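Local coordinates for adherence and virulence protein A (Streptococcus pneumoniae, PDB 6PON), which probably acts as a cell-surface adhesin that binds host fibronectin and so supports pneumococcal attachment and virulence, at residues B[49-53]-B[126-130]; B[74-79]-B[140-144]; B[15-19]-B[58-62]. One frame throughout, in Å; residues are numbered along the deposited sequence.

Contact 1: residues B[49-53]-B[126-130]; sequences LLSAH and HSNIL
Ser127 meets Ala52 where the two backbones come nearest, with the CA atoms of these residues 5.0 Å apart. Its CB lies against the backbone carbonyl of Ala52 (Ser127 CB to Ala52 O 3.5 Å). The hydroxyl plays no part in this, since Ser127 OG is hydrogen-bonded to Met123 N and Gly124 O just before the segment. Asn128 presents its backbone instead of its side chain, and Ala52 CB sits 3.9 Å from Asn128 CA. Asn128 OD1 accepts from the next backbone N, that of Ile129, at 2.9 Å, in the carbonyl plane and on a lone pair, while ND2 donates to Lys144 O. Ile129 carries the apolar part of the contact. With CG1 beside the backbone N (chi1 -61°) and CD1 extended beyond it, the branch comes at 49-53 nearly end-on, its CD1 against the backbone between Leu50 and Ala52. Ile129 CG1 lies 4.0 Å from Ala52 CB, and CD1 is 3.8 Å from Leu50 CB and 3.5 Å from Leu50 O. Leu35, Leu118 and Ile120 also touch Ile129, and Ile120 touches Leu50 too, which places the pair between the four-stranded sheet containing strand 44-51 and the five-stranded sheet containing strand 128-133. The touching parts run 143° apart, yet no hydrogen bond links them. Ser51 OG accepts from His53 N at 3.3 Å in an ST turn, and also bonds Glu34, at the point where the strand ends. The chemistry is therefore that of an apolar seam between two sheets, in which Ser127 OG, Ser51 OG and the Asn128 amide all find their hydrogen-bond partners elsewhere than on the facing segment.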
ATOM      1  N   LEU B  49       8.736 -38.107  -3.881  1.00 21.21           N
ATOM      2  CA  LEU B  49       7.473 -38.624  -3.382  1.00 20.44           C
ATOM      3  C   LEU B  49       6.321 -37.874  -4.038  1.00 22.75           C
ATOM      4  O   LEU B  49       6.302 -36.639  -4.055  1.00 20.05           O
ATOM      5  CB  LEU B  49       7.384 -38.505  -1.858  1.00 19.44           C
ATOM      6  CG  LEU B  49       5.996 -38.674  -1.211  1.00 22.40           C
ATOM      7  CD1 LEU B  49       5.434 -40.062  -1.476  1.00 20.21           C
ATOM      8  CD2 LEU B  49       6.016 -38.382   0.308  1.00 18.81           C
ATOM      9  N   LEU B  50       5.366 -38.621  -4.573  1.00 21.02           N
ATOM     10  CA  LEU B  50       4.088 -38.070  -4.994  1.00 19.42           C
ATOM     11  C   LEU B  50       2.991 -38.780  -4.221  1.00 19.60           C
ATOM     12  O   LEU B  50       2.936 -40.013  -4.188  1.00 19.25           O
ATOM     13  CB  LEU B  50       3.869 -38.237  -6.495  1.00 21.88           C
ATOM     14  CG  LEU B  50       4.899 -37.664  -7.459  1.00 21.69           C
ATOM     15  CD1 LEU B  50       6.107 -38.587  -7.571  1.00 19.32           C
ATOM     16  CD2 LEU B  50       4.230 -37.463  -8.811  1.00 18.67           C
ATOM     17  N   SER B  51       2.124 -38.013  -3.590  1.00 20.29           N
ATOM     18  CA  SER B  51       1.131 -38.601  -2.715  1.00 24.54           C
ATOM     19  C   SER B  51      -0.243 -38.113  -3.138  1.00 23.21           C
ATOM     20  O   SER B  51      -0.480 -36.903  -3.230  1.00 23.67           O
ATOM     21  CB  SER B  51       1.429 -38.255  -1.250  1.00 21.76           C
ATOM     22  OG  SER B  51       0.383 -38.689  -0.417  1.00 24.81           O
ATOM     23  N   ALA B  52      -1.137 -39.057  -3.416  1.00 21.65           N
ATOM     24  CA  ALA B  52      -2.531 -38.763  -3.686  1.00 20.85           C
ATOM     25  C   ALA B  52      -3.393 -38.949  -2.447  1.00 25.23           C
ATOM     26  O   ALA B  52      -4.623 -38.976  -2.550  1.00 24.09           O
ATOM     27  CB  ALA B  52      -3.035 -39.638  -4.837  1.00 26.22           C
ATOM     28  N   HIS B  53      -2.770 -39.078  -1.283  1.00 24.51           N
ATOM     29  CA  HIS B  53      -3.505 -39.211  -0.038  1.00 29.50           C
ATOM     30  C   HIS B  53      -4.493 -38.054   0.129  1.00 26.85           C
ATOM     31  O   HIS B  53      -4.109 -36.885  -0.050  1.00 23.19           O
ATOM     32  CB  HIS B  53      -2.533 -39.246   1.140  1.00 25.32           C
ATOM     33  CG  HIS B  53      -3.186 -39.535   2.457  1.00 34.18           C
ATOM     34  ND1 HIS B  53      -3.757 -38.552   3.243  1.00 34.55           N
ATOM     35  CD2 HIS B  53      -3.352 -40.697   3.131  1.00 30.60           C
ATOM     36  CE1 HIS B  53      -4.238 -39.096   4.346  1.00 31.44           C
ATOM     37  NE2 HIS B  53      -4.001 -40.395   4.304  1.00 36.66           N
ATOM     38  N   HIS B 126     -10.252 -35.698  -4.316  1.00 31.08           N
ATOM     39  CA  HIS B 126     -10.092 -36.101  -5.702  1.00 27.91           C
ATOM     40  C   HIS B 126      -8.640 -36.155  -6.146  1.00 27.99           C
ATOM     41  O   HIS B 126      -8.381 -36.297  -7.343  1.00 25.38           O
ATOM     42  CB  HIS B 126     -10.872 -35.150  -6.603  1.00 29.00           C
ATOM     43  CG  HIS B 126     -12.347 -35.157  -6.347  1.00 31.45           C
ATOM     44  ND1 HIS B 126     -13.078 -36.321  -6.236  1.00 32.75           N
ATOM     45  CD2 HIS B 126     -13.225 -34.142  -6.177  1.00 30.96           C
ATOM     46  CE1 HIS B 126     -14.344 -36.021  -6.010  1.00 33.66           C
ATOM     47  NE2 HIS B 126     -14.460 -34.705  -5.967  1.00 37.26           N
ATOM     48  N   SER B 127      -7.689 -36.033  -5.221  1.00 29.66           N
ATOM     49  CA  SER B 127      -6.283 -36.139  -5.584  1.00 24.63           C
ATOM     50  C   SER B 127      -6.042 -37.444  -6.319  1.00 27.53           C
ATOM     51  O   SER B 127      -6.714 -38.451  -6.067  1.00 22.80           O
ATOM     52  CB  SER B 127      -5.390 -36.073  -4.350  1.00 26.10           C
ATOM     53  OG  SER B 127      -5.620 -34.876  -3.634  1.00 29.43           O
ATOM     54  N   ASN B 128      -5.099 -37.406  -7.262  1.00 25.10           N
ATOM     55  CA  ASN B 128      -4.816 -38.558  -8.102  1.00 19.68           C
ATOM     56  C   ASN B 128      -3.457 -38.394  -8.777  1.00 21.42           C
ATOM     57  O   ASN B 128      -2.899 -37.296  -8.848  1.00 19.76           O
ATOM     58  CB  ASN B 128      -5.917 -38.765  -9.145  1.00 23.06           C
ATOM     59  CG  ASN B 128      -6.233 -40.231  -9.371  1.00 23.74           C
ATOM     60  OD1 ASN B 128      -5.350 -41.096  -9.319  1.00 22.02           O
ATOM     61  ND2 ASN B 128      -7.503 -40.522  -9.601  1.00 23.08           N
ATOM     62  N   ILE B 129      -2.926 -39.522  -9.254  1.00 22.69           N
ATOM     63  CA  ILE B 129      -1.634 -39.588  -9.925  1.00 21.23           C
ATOM     64  C   ILE B 129      -1.841 -40.385 -11.201  1.00 19.77           C
ATOM     65  O   ILE B 129      -2.390 -41.492 -11.162  1.00 20.01           O
ATOM     66  CB  ILE B 129      -0.547 -40.238  -9.044  1.00 20.55           C
ATOM     67  CG1 ILE B 129      -0.327 -39.429  -7.759  1.00 20.10           C
ATOM     68  CG2 ILE B 129       0.771 -40.368  -9.803  1.00 17.43           C
ATOM     69  CD1 ILE B 129       0.600 -40.132  -6.743  1.00 20.20           C
ATOM     70  N   LEU B 130      -1.433 -39.808 -12.329  1.00 17.98           N
ATOM     71  CA  LEU B 130      -1.781 -40.327 -13.638  1.00 17.24           C
ATOM     72  C   LEU B 130      -0.552 -40.293 -14.527  1.00 19.15           C
ATOM     73  O   LEU B 130       0.257 -39.362 -14.447  1.00 20.82           O
ATOM     74  CB  LEU B 130      -2.922 -39.511 -14.289  1.00 18.04           C
ATOM     75  CG  LEU B 130      -4.141 -39.137 -13.416  1.00 23.54           C
ATOM     76  CD1 LEU B 130      -3.971 -37.765 -12.707  1.00 22.24           C
ATOM     77  CD2 LEU B 130      -5.457 -39.196 -14.194  1.00 21.29           C
TER

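Contact 2: residues B[74-79]-B[140-144]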
ATOM      1  N   THR B  74      -0.552 -53.823 -10.628  1.00 24.18           N
ATOM      2  CA  THR B  74      -0.760 -53.512 -12.039  1.00 24.29           C
ATOM      3  C   THR B  74      -0.360 -52.067 -12.342  1.00 23.43           C
ATOM      4  O   THR B  74       0.306 -51.794 -13.348  1.00 21.41           O
ATOM      5  CB  THR B  74      -2.229 -53.765 -12.417  1.00 28.57           C
ATOM      6  OG1 THR B  74      -2.536 -55.157 -12.282  1.00 29.90           O
ATOM      7  CG2 THR B  74      -2.517 -53.339 -13.857  1.00 26.13           C
ATOM      8  N   PHE B  75      -0.747 -51.131 -11.466  1.00 21.79           N
ATOM      9  CA  PHE B  75      -0.413 -49.727 -11.673  1.00 21.45           C
ATOM     10  C   PHE B  75       1.081 -49.541 -11.866  1.00 20.26           C
ATOM     11  O   PHE B  75       1.512 -48.811 -12.763  1.00 19.75           O
ATOM     12  CB  PHE B  75      -0.906 -48.901 -10.484  1.00 25.59           C
ATOM     13  CG  PHE B  75      -0.409 -47.460 -10.459  1.00 27.14           C
ATOM     14  CD1 PHE B  75      -0.997 -46.484 -11.268  1.00 22.68           C
ATOM     15  CD2 PHE B  75       0.598 -47.076  -9.584  1.00 20.94           C
ATOM     16  CE1 PHE B  75      -0.581 -45.169 -11.224  1.00 21.29           C
ATOM     17  CE2 PHE B  75       1.024 -45.766  -9.536  1.00 20.90           C
ATOM     18  CZ  PHE B  75       0.427 -44.799 -10.364  1.00 21.70           C
ATOM     19  N   ILE B  76       1.888 -50.221 -11.051  1.00 22.54           N
ATOM     20  CA  ILE B  76       3.319 -49.957 -11.032  1.00 21.72           C
ATOM     21  C   ILE B  76       3.997 -50.538 -12.262  1.00 23.24           C
ATOM     22  O   ILE B  76       4.891 -49.909 -12.849  1.00 20.09           O
ATOM     23  CB  ILE B  76       3.936 -50.499  -9.735  1.00 23.29           C
ATOM     24  CG1 ILE B  76       3.487 -49.636  -8.555  1.00 21.08           C
ATOM     25  CG2 ILE B  76       5.461 -50.485  -9.833  1.00 23.88           C
ATOM     26  CD1 ILE B  76       4.143 -48.276  -8.550  1.00 21.56           C
ATOM     27  N   MET B  77       3.590 -51.744 -12.673  1.00 22.61           N
ATOM     28  CA  MET B  77       4.199 -52.368 -13.846  1.00 22.17           C
ATOM     29  C   MET B  77       3.954 -51.543 -15.098  1.00 22.31           C
ATOM     30  O   MET B  77       4.829 -51.458 -15.966  1.00 23.12           O
ATOM     31  CB  MET B  77       3.659 -53.789 -14.049  1.00 22.71           C
ATOM     32  CG  MET B  77       3.580 -54.615 -12.777  1.00 28.48           C
ATOM     33  SD  MET B  77       2.987 -56.301 -13.029  1.00 34.63           S
ATOM     34  CE  MET B  77       4.593 -57.036 -13.040  1.00 33.07           C
ATOM     35  N   VAL B  78       2.762 -50.950 -15.224  1.00 21.26           N
ATOM     36  CA  VAL B  78       2.507 -50.037 -16.341  1.00 24.87           C
ATOM     37  C   VAL B  78       3.401 -48.803 -16.239  1.00 20.16           C
ATOM     38  O   VAL B  78       3.960 -48.345 -17.239  1.00 22.96           O
ATOM     39  CB  VAL B  78       1.013 -49.654 -16.414  1.00 26.29           C
ATOM     40  CG1 VAL B  78       0.758 -48.665 -17.562  1.00 23.10           C
ATOM     41  CG2 VAL B  78       0.157 -50.886 -16.602  1.00 18.75           C
ATOM     42  N   LEU B  79       3.579 -48.258 -15.036  1.00 21.75           N
ATOM     43  CA  LEU B  79       4.469 -47.104 -14.918  1.00 24.08           C
ATOM     44  C   LEU B  79       5.912 -47.494 -15.207  1.00 22.92           C
ATOM     45  O   LEU B  79       6.656 -46.729 -15.836  1.00 22.99           O
ATOM     46  CB  LEU B  79       4.348 -46.453 -13.531  1.00 19.73           C
ATOM     47  CG  LEU B  79       3.407 -45.232 -13.516  1.00 22.64           C
ATOM     48  CD1 LEU B  79       1.983 -45.623 -13.895  1.00 16.85           C
ATOM     49  CD2 LEU B  79       3.426 -44.474 -12.183  1.00 17.74           C
ATOM     50  N   LEU B 140      -2.330 -43.877 -19.601  1.00 19.25           N
ATOM     51  CA  LEU B 140      -1.726 -45.201 -19.585  1.00 21.25           C
ATOM     52  C   LEU B 140      -2.080 -45.951 -18.305  1.00 24.23           C
ATOM     53  O   LEU B 140      -2.289 -47.171 -18.331  1.00 31.63           O
ATOM     54  CB  LEU B 140      -0.215 -45.080 -19.764  1.00 22.09           C
ATOM     55  CG  LEU B 140       0.193 -44.481 -21.121  1.00 27.03           C
ATOM     56  CD1 LEU B 140       1.646 -43.955 -21.094  1.00 19.51           C
ATOM     57  CD2 LEU B 140      -0.048 -45.513 -22.291  1.00 19.70           C
ATOM     58  N   GLU B 141      -2.178 -45.241 -17.185  1.00 22.35           N
ATOM     59  CA  GLU B 141      -2.495 -45.838 -15.888  1.00 25.91           C
ATOM     60  C   GLU B 141      -2.679 -44.704 -14.878  1.00 23.84           C
ATOM     61  O   GLU B 141      -2.268 -43.565 -15.115  1.00 22.57           O
ATOM     62  CB  GLU B 141      -1.398 -46.836 -15.468  1.00 24.43           C
ATOM     63  CG  GLU B 141      -1.656 -47.746 -14.277  1.00 25.67           C
ATOM     64  CD  GLU B 141      -3.073 -48.308 -14.134  1.00 25.55           C
ATOM     65  OE1 GLU B 141      -3.260 -49.536 -14.277  1.00 30.01           O
ATOM     66  OE2 GLU B 141      -4.002 -47.539 -13.800  1.00 28.77           O
ATOM     67  N   VAL B 142      -3.341 -45.010 -13.768  1.00 23.00           N
ATOM     68  CA  VAL B 142      -3.782 -43.958 -12.867  1.00 22.70           C
ATOM     69  C   VAL B 142      -4.015 -44.569 -11.495  1.00 27.19           C
ATOM     70  O   VAL B 142      -4.669 -45.612 -11.368  1.00 25.37           O
ATOM     71  CB  VAL B 142      -5.044 -43.251 -13.396  1.00 23.62           C
ATOM     72  CG1 VAL B 142      -6.091 -44.269 -13.833  1.00 25.78           C
ATOM     73  CG2 VAL B 142      -5.628 -42.343 -12.332  1.00 21.59           C
ATOM     74  N   ILE B 143      -3.485 -43.920 -10.457  1.00 24.14           N
ATOM     75  CA  ILE B 143      -3.356 -44.600  -9.182  1.00 20.42           C
ATOM     76  C   ILE B 143      -4.696 -44.795  -8.493  1.00 22.38           C
ATOM     77  O   ILE B 143      -4.834 -45.717  -7.685  1.00 28.14           O
ATOM     78  CB  ILE B 143      -2.353 -43.852  -8.293  1.00 20.70           C
ATOM     79  CG1 ILE B 143      -1.640 -44.842  -7.369  1.00 21.87           C
ATOM     80  CG2 ILE B 143      -3.045 -42.723  -7.517  1.00 24.49           C
ATOM     81  CD1 ILE B 143      -0.504 -44.217  -6.606  1.00 22.25           C
ATOM     82  N   LYS B 144      -5.702 -43.979  -8.803  1.00 28.29           N
ATOM     83  CA  LYS B 144      -7.049 -44.179  -8.271  1.00 27.40           C
ATOM     84  C   LYS B 144      -8.024 -44.243  -9.440  1.00 31.19           C
ATOM     85  O   LYS B 144      -8.414 -43.203  -9.980  1.00 28.45           O
ATOM     86  CB  LYS B 144      -7.439 -43.073  -7.304  1.00 29.14           C
ATOM     87  CG  LYS B 144      -7.284 -43.474  -5.850  1.00 39.39           C
ATOM     88  CD  LYS B 144      -7.946 -42.461  -4.918  1.00 42.56           C
ATOM     89  CE  LYS B 144      -7.098 -41.225  -4.753  1.00 34.14           C
ATOM     90  NZ  LYS B 144      -7.886 -40.075  -4.211  1.00 34.29           N
TER
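Phe75 reaches Glu141 and Ile143 because its CG stands anti to the backbone N (chi1 170°), which carries the ring off helix 74-83 to the strand; Glu141 is likewise anti at chi1, which sets CG against Phe75, and bends at chi2 (39°), turning OE2 toward Val142 N. The receiving strand, 139-142, is within this chain an edge strand of an antiparallel five-stranded sheet and holds a classic beta bulge, Leu140 and Glu141 both facing Leu131. The Phe75 ring is held between two aliphatic groups. On one face lies Leu79 CD1, from one helical turn on; over the opposite face Ile143 CG1 makes a CH-pi contact, 3.7 Å from the ring centroid and 17° off the normal. Glu141 CG approaches the same ring obliquely, 3.3 Å from Phe75 CD1, and its CB meets Val78 CG1 at 3.5 Å. Val78 CG1 also lies 3.5 Å from Leu140 O, at the bulge. No hydrogen bond joins the two segments; contact is by van der Waals packing of side chains on side chains and backbone. The carboxylate is tied to its own stretch of chain: His145 NE2, just beyond, bonds Glu141 OE2, and Val142 N lies 2.6 Å from OE2, on its anti lone pair.

Contact 3: residues B[15-19]-B[58-62]; sequences LRSEL and RIQLT
Leu15 divides its two methyls between neighbouring side chains of the strand. CD1 meets Ile59, 3.7 Å from its CG1, and CD2 lies 3.6 Å from Leu61 CG. The branch is aimed there by a first torsion that sets CG beside the backbone N (chi1 -58°). Leu61 is also touched from the next helical turn, where Leu19 CD1 lies 4.0 Å from Leu61 CD2. Leu61 thus packs against both Leu15 and Leu19, sliding past each in the opposite direction. The carboxylate of Glu18 is a looser neighbour, with OE2 4.1 Å from Leu61 CD1. This is helix-on-sheet packing: the axes of helix 15-19 and strand 58-61 approach to 10.3 Å at 42°, and the strand is, within this chain, an outermost member of an antiparallel four-stranded sheet. Ile59 and Leu61 point their CB atoms toward the helix, whereas Gln60 between them points away, as the alternation of a strand requires. On that other side Arg58 NE donates to Gln60 OE1 at 2.8 Å, almost straight down the carbonyl bond, with OE1 close to the guanidinium plane. Gln60 NE2 in turn donates to Leu61 O at 2.9 Å, tilted from that carbonyl's plane, which fixes the amide at both ends. Beyond it lies the second subunit, whose Asp260 bonds Thr62 OG1 and, weakly, Gln60 NE2, and whose Tyr263 makes a cation-pi contact with Arg58.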
ATOM      1  N   LEU B  15      12.374 -28.685  -7.495  1.00 24.95           N
ATOM      2  CA  LEU B  15      12.332 -29.989  -8.143  1.00 28.53           C
ATOM      3  C   LEU B  15      12.905 -29.881  -9.543  1.00 26.72           C
ATOM      4  O   LEU B  15      13.642 -30.760  -9.992  1.00 26.38           O
ATOM      5  CB  LEU B  15      10.900 -30.534  -8.185  1.00 22.80           C
ATOM      6  CG  LEU B  15      10.138 -30.727  -6.867  1.00 25.22           C
ATOM      7  CD1 LEU B  15       8.709 -31.211  -7.105  1.00 19.03           C
ATOM      8  CD2 LEU B  15      10.864 -31.670  -5.954  1.00 20.84           C
ATOM      9  N   ARG B  16      12.622 -28.769 -10.220  1.00 26.78           N
ATOM     10  CA  ARG B  16      13.143 -28.565 -11.562  1.00 28.58           C
ATOM     11  C   ARG B  16      14.666 -28.593 -11.558  1.00 35.68           C
ATOM     12  O   ARG B  16      15.291 -29.398 -12.268  1.00 32.81           O
ATOM     13  CB  ARG B  16      12.620 -27.246 -12.111  1.00 30.94           C
ATOM     14  CG  ARG B  16      12.712 -27.108 -13.599  1.00 34.92           C
ATOM     15  CD  ARG B  16      12.153 -25.764 -14.025  1.00 40.07           C
ATOM     16  NE  ARG B  16      10.695 -25.714 -13.964  1.00 41.92           N
ATOM     17  CZ  ARG B  16       9.989 -24.923 -13.156  1.00 42.02           C
ATOM     18  NH1 ARG B  16      10.596 -24.098 -12.317  1.00 44.34           N
ATOM     19  NH2 ARG B  16       8.660 -24.953 -13.193  1.00 36.74           N
ATOM     20  N   SER B  17      15.284 -27.750 -10.725  1.00 27.83           N
ATOM     21  CA  SER B  17      16.731 -27.631 -10.783  1.00 29.78           C
ATOM     22  C   SER B  17      17.437 -28.843 -10.180  1.00 30.71           C
ATOM     23  O   SER B  17      18.617 -29.068 -10.473  1.00 29.18           O
ATOM     24  CB  SER B  17      17.185 -26.332 -10.099  1.00 28.97           C
ATOM     25  OG  SER B  17      17.477 -26.518  -8.727  1.00 37.28           O
ATOM     26  N   GLU B  18      16.762 -29.638  -9.359  1.00 32.68           N
ATOM     27  CA  GLU B  18      17.447 -30.820  -8.855  1.00 31.86           C
ATOM     28  C   GLU B  18      17.273 -32.034  -9.748  1.00 30.99           C
ATOM     29  O   GLU B  18      18.126 -32.925  -9.725  1.00 33.19           O
ATOM     30  CB  GLU B  18      16.988 -31.159  -7.439  1.00 30.47           C
ATOM     31  CG  GLU B  18      17.486 -30.164  -6.422  1.00 39.60           C
ATOM     32  CD  GLU B  18      18.688 -30.681  -5.650  1.00 41.21           C
ATOM     33  OE1 GLU B  18      19.718 -29.981  -5.645  1.00 44.63           O
ATOM     34  OE2 GLU B  18      18.623 -31.766  -5.045  1.00 45.89           O
ATOM     35  N   LEU B  19      16.245 -32.062 -10.578  1.00 25.03           N
ATOM     36  CA  LEU B  19      15.831 -33.297 -11.210  1.00 27.72           C
ATOM     37  C   LEU B  19      15.870 -33.279 -12.729  1.00 27.02           C
ATOM     38  O   LEU B  19      16.071 -34.342 -13.326  1.00 24.08           O
ATOM     39  CB  LEU B  19      14.416 -33.666 -10.746  1.00 23.81           C
ATOM     40  CG  LEU B  19      14.312 -33.964  -9.254  1.00 25.65           C
ATOM     41  CD1 LEU B  19      12.903 -34.412  -8.889  1.00 19.40           C
ATOM     42  CD2 LEU B  19      15.338 -35.010  -8.855  1.00 21.78           C
ATOM     43  N   ARG B  58       0.851 -34.457  -1.711  1.00 21.51           N
ATOM     44  CA  ARG B  58       1.920 -33.493  -1.926  1.00 21.41           C
ATOM     45  C   ARG B  58       2.894 -34.127  -2.905  1.00 19.52           C
ATOM     46  O   ARG B  58       2.833 -35.328  -3.177  1.00 20.09           O
ATOM     47  CB  ARG B  58       2.627 -33.125  -0.619  1.00 22.04           C
ATOM     48  CG  ARG B  58       3.263 -34.342   0.072  1.00 24.65           C
ATOM     49  CD  ARG B  58       3.642 -34.050   1.516  1.00 30.42           C
ATOM     50  NE  ARG B  58       4.447 -35.112   2.120  1.00 30.70           N
ATOM     51  CZ  ARG B  58       3.942 -36.205   2.682  1.00 28.81           C
ATOM     52  NH1 ARG B  58       2.632 -36.390   2.722  1.00 30.39           N
ATOM     53  NH2 ARG B  58       4.745 -37.111   3.218  1.00 28.66           N
ATOM     54  N   ILE B  59       3.779 -33.300  -3.447  1.00 14.59           N
ATOM     55  CA  ILE B  59       4.938 -33.766  -4.187  1.00 18.10           C
ATOM     56  C   ILE B  59       6.162 -33.131  -3.543  1.00 19.51           C
ATOM     57  O   ILE B  59       6.136 -31.956  -3.161  1.00 19.40           O
ATOM     58  CB  ILE B  59       4.843 -33.430  -5.692  1.00 16.88           C
ATOM     59  CG1 ILE B  59       6.143 -33.815  -6.408  1.00 16.69           C
ATOM     60  CG2 ILE B  59       4.514 -31.962  -5.883  1.00 16.19           C
ATOM     61  CD1 ILE B  59       6.006 -33.960  -7.914  1.00 14.98           C
ATOM     62  N   GLN B  60       7.244 -33.896  -3.449  1.00 19.12           N
ATOM     63  CA  GLN B  60       8.267 -33.545  -2.482  1.00 22.94           C
ATOM     64  C   GLN B  60       9.496 -34.406  -2.727  1.00 23.20           C
ATOM     65  O   GLN B  60       9.360 -35.606  -2.972  1.00 21.79           O
ATOM     66  CB  GLN B  60       7.699 -33.790  -1.070  1.00 20.84           C
ATOM     67  CG  GLN B  60       8.632 -33.556   0.024  1.00 22.99           C
ATOM     68  CD  GLN B  60       8.340 -34.395   1.252  1.00 26.68           C
ATOM     69  OE1 GLN B  60       7.190 -34.701   1.560  1.00 27.46           O
ATOM     70  NE2 GLN B  60       9.392 -34.742   1.982  1.00 25.67           N
ATOM     71  N   LEU B  61      10.688 -33.813  -2.645  1.00 20.75           N
ATOM     72  CA  LEU B  61      11.867 -34.643  -2.424  1.00 23.29           C
ATOM     73  C   LEU B  61      11.884 -35.074  -0.967  1.00 25.46           C
ATOM     74  O   LEU B  61      11.381 -34.370  -0.094  1.00 24.87           O
ATOM     75  CB  LEU B  61      13.155 -33.897  -2.755  1.00 27.14           C
ATOM     76  CG  LEU B  61      13.410 -33.565  -4.217  1.00 26.92           C
ATOM     77  CD1 LEU B  61      14.654 -32.713  -4.302  1.00 26.77           C
ATOM     78  CD2 LEU B  61      13.553 -34.852  -5.017  1.00 23.87           C
ATOM     79  N   THR B  62      12.446 -36.251  -0.697  1.00 25.62           N
ATOM     80  CA  THR B  62      12.413 -36.735   0.675  1.00 21.21           C
ATOM     81  C   THR B  62      13.659 -37.545   0.997  1.00 26.06           C
ATOM     82  O   THR B  62      14.265 -38.186   0.129  1.00 28.26           O
ATOM     83  CB  THR B  62      11.170 -37.584   0.957  1.00 26.48           C
ATOM     84  OG1 THR B  62      11.145 -37.931   2.346  1.00 29.70           O
ATOM     85  CG2 THR B  62      11.184 -38.873   0.138  1.00 29.78           C
TER

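In the fold
Contacts 1 and 3 share the four-stranded antiparallel sheet, where strands 44-51 and 58-61 are neighbours; probable backbone hydrogen bonds, Leu49 N to Gln60 O (2.7 Å) and Ser51 N to Arg58 O (2.8 Å), join them. Contacts 1 and 2 share the five-stranded sheet through neighbouring strands 128-133 and 139-142. Contact 1, between the two sheets, therefore connects the other two: its centre is about 12 Å from that of contact 2 and 15 Å from that of contact 3. Contacts 2 and 3 do not touch, their nearest atoms being about 10 Å apart. Along the chain, contact 3 closes before contact 2 opens, while contact 1 alternates with both, so segments distant in sequence meet around the two antiparallel sheets of this N-terminal region.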